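Local coordinates for VP4 protein (Tellina virus 1, PDB 3P06) that probably acts as the serine protease that cuts the viral polyprotein into its mature products, and is captured here as an intramolecular acyl-enzyme, at residues G74-L79 / A105-A110; L121-A126 / E167-V172. All coordinates share one frame; numbering follows the deposited sequence.

Contact 1. Residues G74-L79 / A105-A110; sequences GAITVL and AAACAA
Ile76, on strand 75-81, sets both of its branches against the Ala107-Ala110 ridge of helix 104-111; no hydrogen bond crosses between the two segments, and the side chains meet through methyl groups. CG2, the short branch, lies alongside the methyl of Ala107, with Ile76 CG2 to Ala107 CB at 4.0 Å. The longer branch leaves CB opposite the carbonyl carbon (chi1 -66°), and chi2 of -75° then turns its terminal methyl toward the next helical turn. There Ile76 CD1 lies 3.8 Å from Ala110 CB and also rests beside the helix backbone, 3.6 Å from Ala107 O. Two alanines one turn apart keep the helix surface low, and the backbones come close: Ile76 CA to Ala107 CA is 6.6 Å. Ala110 N to Ala106 O, 2.7 Å, is one of the regular bonds of that turn.

This tight patch does not extend far along the strand. Toward the later part, Val78 stays at 5.1 Å, measured from Val78 CG2 to Ala107 CB. At the start, Gly74 and Ala75 reach the partly exposed border, where the link is polar instead: Gly74 N bonds to OD1 of Asp111 at the end of the helix. Thr77 points off the far face of the strand, and its OG1 is held by Gly32 O and Leu34 N.

The helix starts shortly after Ser102, the predicted nucleophile, whose side chain is about 10 Å from that of Ala107. Strand 75-81 lies in the mixed sheet between strands 54-58 and 21-31; Ala29 of the latter touches Ile76, Ala107 and Ala110 alike. Val10 and Leu12 of strand 9-18 cover Ala106, while helix 166-173 packs on another side of helix 104-111, through Leu169 on Ala105 and Ala109.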
loop_
_atom_site.group_PDB
_atom_site.type_symbol
_atom_site.label_atom_id
_atom_site.label_comp_id
_atom_site.label_asym_id
_atom_site.label_seq_id
_atom_site.Cartn_x
_atom_site.Cartn_y
_atom_site.Cartn_z
ATOM N N GLY A 74 11.136 10.608 -3.635
ATOM C CA GLY A 74 12.127 9.551 -3.447
ATOM C C GLY A 74 11.731 8.239 -4.160
ATOM O O GLY A 74 10.856 8.237 -5.074
ATOM N N ALA A 75 12.358 7.132 -3.770
ATOM C CA ALA A 75 12.034 5.814 -4.365
ATOM C C ALA A 75 10.994 5.132 -3.482
ATOM O O ALA A 75 11.095 5.221 -2.242
ATOM C CB ALA A 75 13.305 4.961 -4.516
ATOM N N ILE A 76 9.968 4.514 -4.081
ATOM C CA ILE A 76 8.959 3.772 -3.316
ATOM C C ILE A 76 8.868 2.446 -4.066
ATOM O O ILE A 76 8.866 2.439 -5.298
ATOM C CB ILE A 76 7.564 4.443 -3.337
ATOM C CG1 ILE A 76 7.530 5.804 -2.614
ATOM C CG2 ILE A 76 6.448 3.447 -2.744
ATOM C CD1 ILE A 76 7.557 5.723 -1.059
ATOM N N THR A 77 8.861 1.325 -3.349
ATOM C CA THR A 77 8.622 0.028 -3.971
ATOM C C THR A 77 7.364 -0.485 -3.312
ATOM O O THR A 77 7.290 -0.415 -2.093
ATOM C CB THR A 77 9.781 -0.930 -3.667
ATOM O OG1 THR A 77 10.967 -0.332 -4.196
ATOM C CG2 THR A 77 9.557 -2.387 -4.348
ATOM N N VAL A 78 6.378 -0.957 -4.111
ATOM C CA VAL A 78 5.143 -1.494 -3.572
ATOM C C VAL A 78 5.316 -2.993 -3.574
ATOM O O VAL A 78 5.542 -3.589 -4.651
ATOM C CB VAL A 78 3.948 -1.002 -4.446
ATOM C CG1 VAL A 78 2.674 -1.336 -3.829
ATOM C CG2 VAL A 78 3.998 0.586 -4.478
ATOM N N LEU A 79 5.273 -3.623 -2.391
ATOM C CA LEU A 79 5.567 -5.072 -2.321
ATOM C C LEU A 79 4.438 -5.724 -1.575
ATOM O O LEU A 79 3.910 -5.151 -0.646
ATOM C CB LEU A 79 6.898 -5.311 -1.534
ATOM C CG LEU A 79 8.196 -4.940 -2.263
ATOM C CD1 LEU A 79 9.397 -5.073 -1.299
ATOM C CD2 LEU A 79 8.437 -5.860 -3.492
ATOM N N ALA A 105 -2.317 6.641 -2.270
ATOM C CA ALA A 105 -2.336 7.369 -1.001
ATOM C C ALA A 105 -1.249 6.823 -0.037
ATOM O O ALA A 105 -0.544 7.613 0.565
ATOM C CB ALA A 105 -3.717 7.342 -0.339
ATOM N N ALA A 106 -1.086 5.497 0.069
ATOM C CA ALA A 106 -0.036 4.915 0.906
ATOM C C ALA A 106 1.406 5.328 0.430
ATOM O O ALA A 106 2.279 5.666 1.238
ATOM C CB ALA A 106 -0.154 3.352 0.921
ATOM N N ALA A 107 1.626 5.269 -0.873
ATOM C CA ALA A 107 2.921 5.609 -1.477
ATOM C C ALA A 107 3.232 7.097 -1.233
ATOM O O ALA A 107 4.389 7.450 -0.945
ATOM C CB ALA A 107 2.894 5.340 -2.955
ATOM N N CYS A 108 2.232 7.970 -1.356
ATOM C CA CYS A 108 2.464 9.404 -1.012
ATOM C C CYS A 108 2.763 9.585 0.478
ATOM O O CYS A 108 3.612 10.415 0.870
ATOM C CB CYS A 108 1.247 10.267 -1.365
ATOM S SG CYS A 108 1.029 10.383 -3.165
ATOM N N ALA A 109 1.991 8.906 1.319
ATOM C CA ALA A 109 2.211 8.988 2.758
ATOM C C ALA A 109 3.571 8.373 3.146
ATOM O O ALA A 109 4.266 8.941 3.980
ATOM C CB ALA A 109 1.062 8.371 3.553
ATOM N N ALA A 110 3.993 7.279 2.508
ATOM C CA ALA A 110 5.282 6.635 2.794
ATOM C C ALA A 110 6.415 7.577 2.340
ATOM O O ALA A 110 7.475 7.674 3.026
ATOM C CB ALA A 110 5.433 5.342 2.088
#

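Contact 2. Residues L121-A126 / E167-V172; sequences LMVTGA and EQLRQV. With SO4 (sulfate ion), chain B.
Thr124 OG1 is hydrogen-bonded to NZ of Lys141, a predicted active-site residue, and lies 3.2 Å from O1 of a sulfate, a possible second bond that the geometry leaves unsettled. OG1 stands opposite the backbone N (chi1 -170°), on the face of the chain turned from helix 166-173. The sulfate, probably from the crystallisation liquor, is also held by Lys141 NZ and the backbone N atoms of Leu136 and Leu137.

Residues 121 and 123 point the other way, to the helix. Val123 puts both methyls on one branch of Leu169: CG1 is 3.7 Å from Leu169 CD1, and Val123 CG2 is 3.9 Å from the same atom. Strand 122-123 edges a three-stranded parallel sheet beside strand 153-155, with Met122 and Thr124 backbone-bonded to Ala154, and the chain then runs to Gly125, which bonds by its backbone to Ser102, the predicted nucleophile of this Ser-Lys protease.

At the other end Leu121 meets Val172 at about a right angle; Leu121 CD2 to Val172 CG1, 3.3 Å, is tighter than ordinary van der Waals packing. Within the helix, Glu167 OE1 forms a salt bridge at the Arg170 guanidinium edge, in plane, 3.5 Å from Arg170 NH1; Arg170 NE bonds Thr112 OG1.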
loop_
_atom_site.group_PDB
_atom_site.type_symbol
_atom_site.label_atom_id
_atom_site.label_comp_id
_atom_site.label_asym_id
_atom_site.label_seq_id
_atom_site.Cartn_x
_atom_site.Cartn_y
_atom_site.Cartn_z
ATOM N N LEU A 121 -1.528 1.651 10.815
ATOM C CA LEU A 121 -2.683 2.161 10.158
ATOM C C LEU A 121 -2.537 1.800 8.697
ATOM O O LEU A 121 -1.458 1.968 8.119
ATOM C CB LEU A 121 -2.709 3.684 10.287
ATOM C CG LEU A 121 -3.942 4.403 9.714
ATOM C CD1 LEU A 121 -5.130 4.199 10.583
ATOM C CD2 LEU A 121 -3.721 5.905 9.504
HETATM N N MSE A 122 -3.592 1.326 8.073
HETATM C CA MSE A 122 -3.503 0.998 6.654
HETATM C C MSE A 122 -4.122 2.164 5.913
HETATM O O MSE A 122 -4.995 2.881 6.466
HETATM C CB MSE A 122 -4.297 -0.271 6.348
HETATM C CG MSE A 122 -3.723 -1.494 7.095
HETATM SE SE MSE A 122 -4.706 -3.092 6.415
HETATM C CE MSE A 122 -3.473 -3.385 4.939
ATOM N N VAL A 123 -3.711 2.354 4.669
ATOM C CA VAL A 123 -4.246 3.496 3.940
ATOM C C VAL A 123 -4.719 3.079 2.540
ATOM O O VAL A 123 -4.031 2.334 1.877
ATOM C CB VAL A 123 -3.145 4.599 3.876
ATOM C CG1 VAL A 123 -3.553 5.725 2.916
ATOM C CG2 VAL A 123 -2.825 5.159 5.334
ATOM N N THR A 124 -5.874 3.528 2.077
ATOM C CA THR A 124 -6.291 3.185 0.699
ATOM C C THR A 124 -6.781 4.445 -0.015
ATOM O O THR A 124 -7.482 5.280 0.594
ATOM C CB THR A 124 -7.427 2.031 0.662
ATOM O OG1 THR A 124 -7.645 1.553 -0.684
ATOM C CG2 THR A 124 -8.754 2.539 1.156
ATOM N N GLY A 125 -6.507 4.526 -1.319
ATOM C CA GLY A 125 -7.135 5.512 -2.178
ATOM C C GLY A 125 -6.202 5.959 -3.295
ATOM O O GLY A 125 -4.985 5.851 -3.174
ATOM N N ALA A 126 -6.787 6.463 -4.374
ATOM C CA ALA A 126 -6.071 6.981 -5.501
ATOM C C ALA A 126 -5.844 8.464 -5.206
ATOM O O ALA A 126 -6.551 9.044 -4.386
ATOM C CB ALA A 126 -6.904 6.798 -6.778
ATOM N N GLU A 167 -2.458 16.531 2.684
ATOM C CA GLU A 167 -2.089 17.167 3.954
ATOM C C GLU A 167 -2.734 16.495 5.197
ATOM O O GLU A 167 -2.040 16.236 6.203
ATOM C CB GLU A 167 -2.315 18.692 3.941
ATOM C CG GLU A 167 -1.692 19.397 5.134
ATOM C CD GLU A 167 -0.288 18.824 5.512
ATOM O OE1 GLU A 167 0.616 18.664 4.621
ATOM O OE2 GLU A 167 -0.092 18.515 6.720
ATOM N N GLN A 168 -4.029 16.180 5.119
ATOM C CA GLN A 168 -4.678 15.438 6.234
ATOM C C GLN A 168 -4.117 14.033 6.437
ATOM O O GLN A 168 -3.944 13.592 7.569
ATOM C CB GLN A 168 -6.168 15.292 6.054
ATOM C CG GLN A 168 -6.915 16.588 6.268
ATOM C CD GLN A 168 -8.251 16.539 5.573
ATOM O OE1 GLN A 168 -8.617 15.520 4.948
ATOM N NE2 GLN A 168 -8.982 17.614 5.657
ATOM N N LEU A 169 -3.834 13.341 5.338
ATOM C CA LEU A 169 -3.314 11.995 5.422
ATOM C C LEU A 169 -1.923 12.030 6.098
ATOM O O LEU A 169 -1.622 11.184 6.959
ATOM C CB LEU A 169 -3.223 11.406 4.006
ATOM C CG LEU A 169 -2.533 10.051 3.888
ATOM C CD1 LEU A 169 -3.223 8.985 4.673
ATOM C CD2 LEU A 169 -2.422 9.654 2.451
ATOM N N ARG A 170 -1.075 13.004 5.715
ATOM C CA ARG A 170 0.236 13.168 6.403
ATOM C C ARG A 170 0.140 13.340 7.920
ATOM O O ARG A 170 0.963 12.788 8.655
ATOM C CB ARG A 170 1.072 14.320 5.824
ATOM C CG ARG A 170 1.431 14.059 4.406
ATOM C CD ARG A 170 2.389 15.088 3.883
ATOM N NE ARG A 170 2.546 14.832 2.458
ATOM C CZ ARG A 170 2.046 15.599 1.487
ATOM N NH1 ARG A 170 1.384 16.725 1.778
ATOM N NH2 ARG A 170 2.263 15.240 0.218
ATOM N N GLN A 171 -0.839 14.115 8.380
ATOM C CA GLN A 171 -1.026 14.356 9.813
ATOM C C GLN A 171 -1.424 13.050 10.524
ATOM O O GLN A 171 -0.938 12.745 11.591
ATOM C CB GLN A 171 -2.084 15.445 10.049
ATOM C CG GLN A 171 -1.636 16.915 9.736
ATOM C CD GLN A 171 -0.381 17.354 10.526
ATOM O OE1 GLN A 171 -0.480 17.848 11.637
ATOM N NE2 GLN A 171 0.801 17.177 9.924
ATOM N N VAL A 172 -2.312 12.285 9.902
ATOM C CA VAL A 172 -2.869 11.080 10.467
ATOM C C VAL A 172 -1.858 9.952 10.538
ATOM O O VAL A 172 -1.937 9.157 11.433
ATOM C CB VAL A 172 -4.080 10.640 9.618
ATOM C CG1 VAL A 172 -4.280 9.173 9.654
ATOM C CG2 VAL A 172 -5.376 11.410 10.040
HETATM S S SO4 B . -10.486 2.270 -2.783
HETATM O O1 SO4 B . -9.573 3.329 -2.433
HETATM O O2 SO4 B . -11.094 1.783 -1.545
HETATM O O3 SO4 B . -11.493 2.849 -3.647
HETATM O O4 SO4 B . -9.930 1.169 -3.529
#

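Helix 104-111 joins the two contacts. Contact 1 is the deeper, its centre about 7 Å from the centre of the chain against about 11 Å for contact 2; its touching residues are all buried, whereas Val172 in contact 2 is partly exposed. Each pairs a strand with a helix through aliphatic groups, but the helix of contact 1 offers small alanines to the large mixed sheet, that of contact 2 a leucine and a valine to the small parallel one. The two meet at Ala105: its N makes a probable hydrogen bond to Gly125 O, 2.9 Å, and Ala105 CB packs on Val123 CG1 at 3.6 Å. Polar groups of the predicted catalytic site adjoin contact 2 more closely.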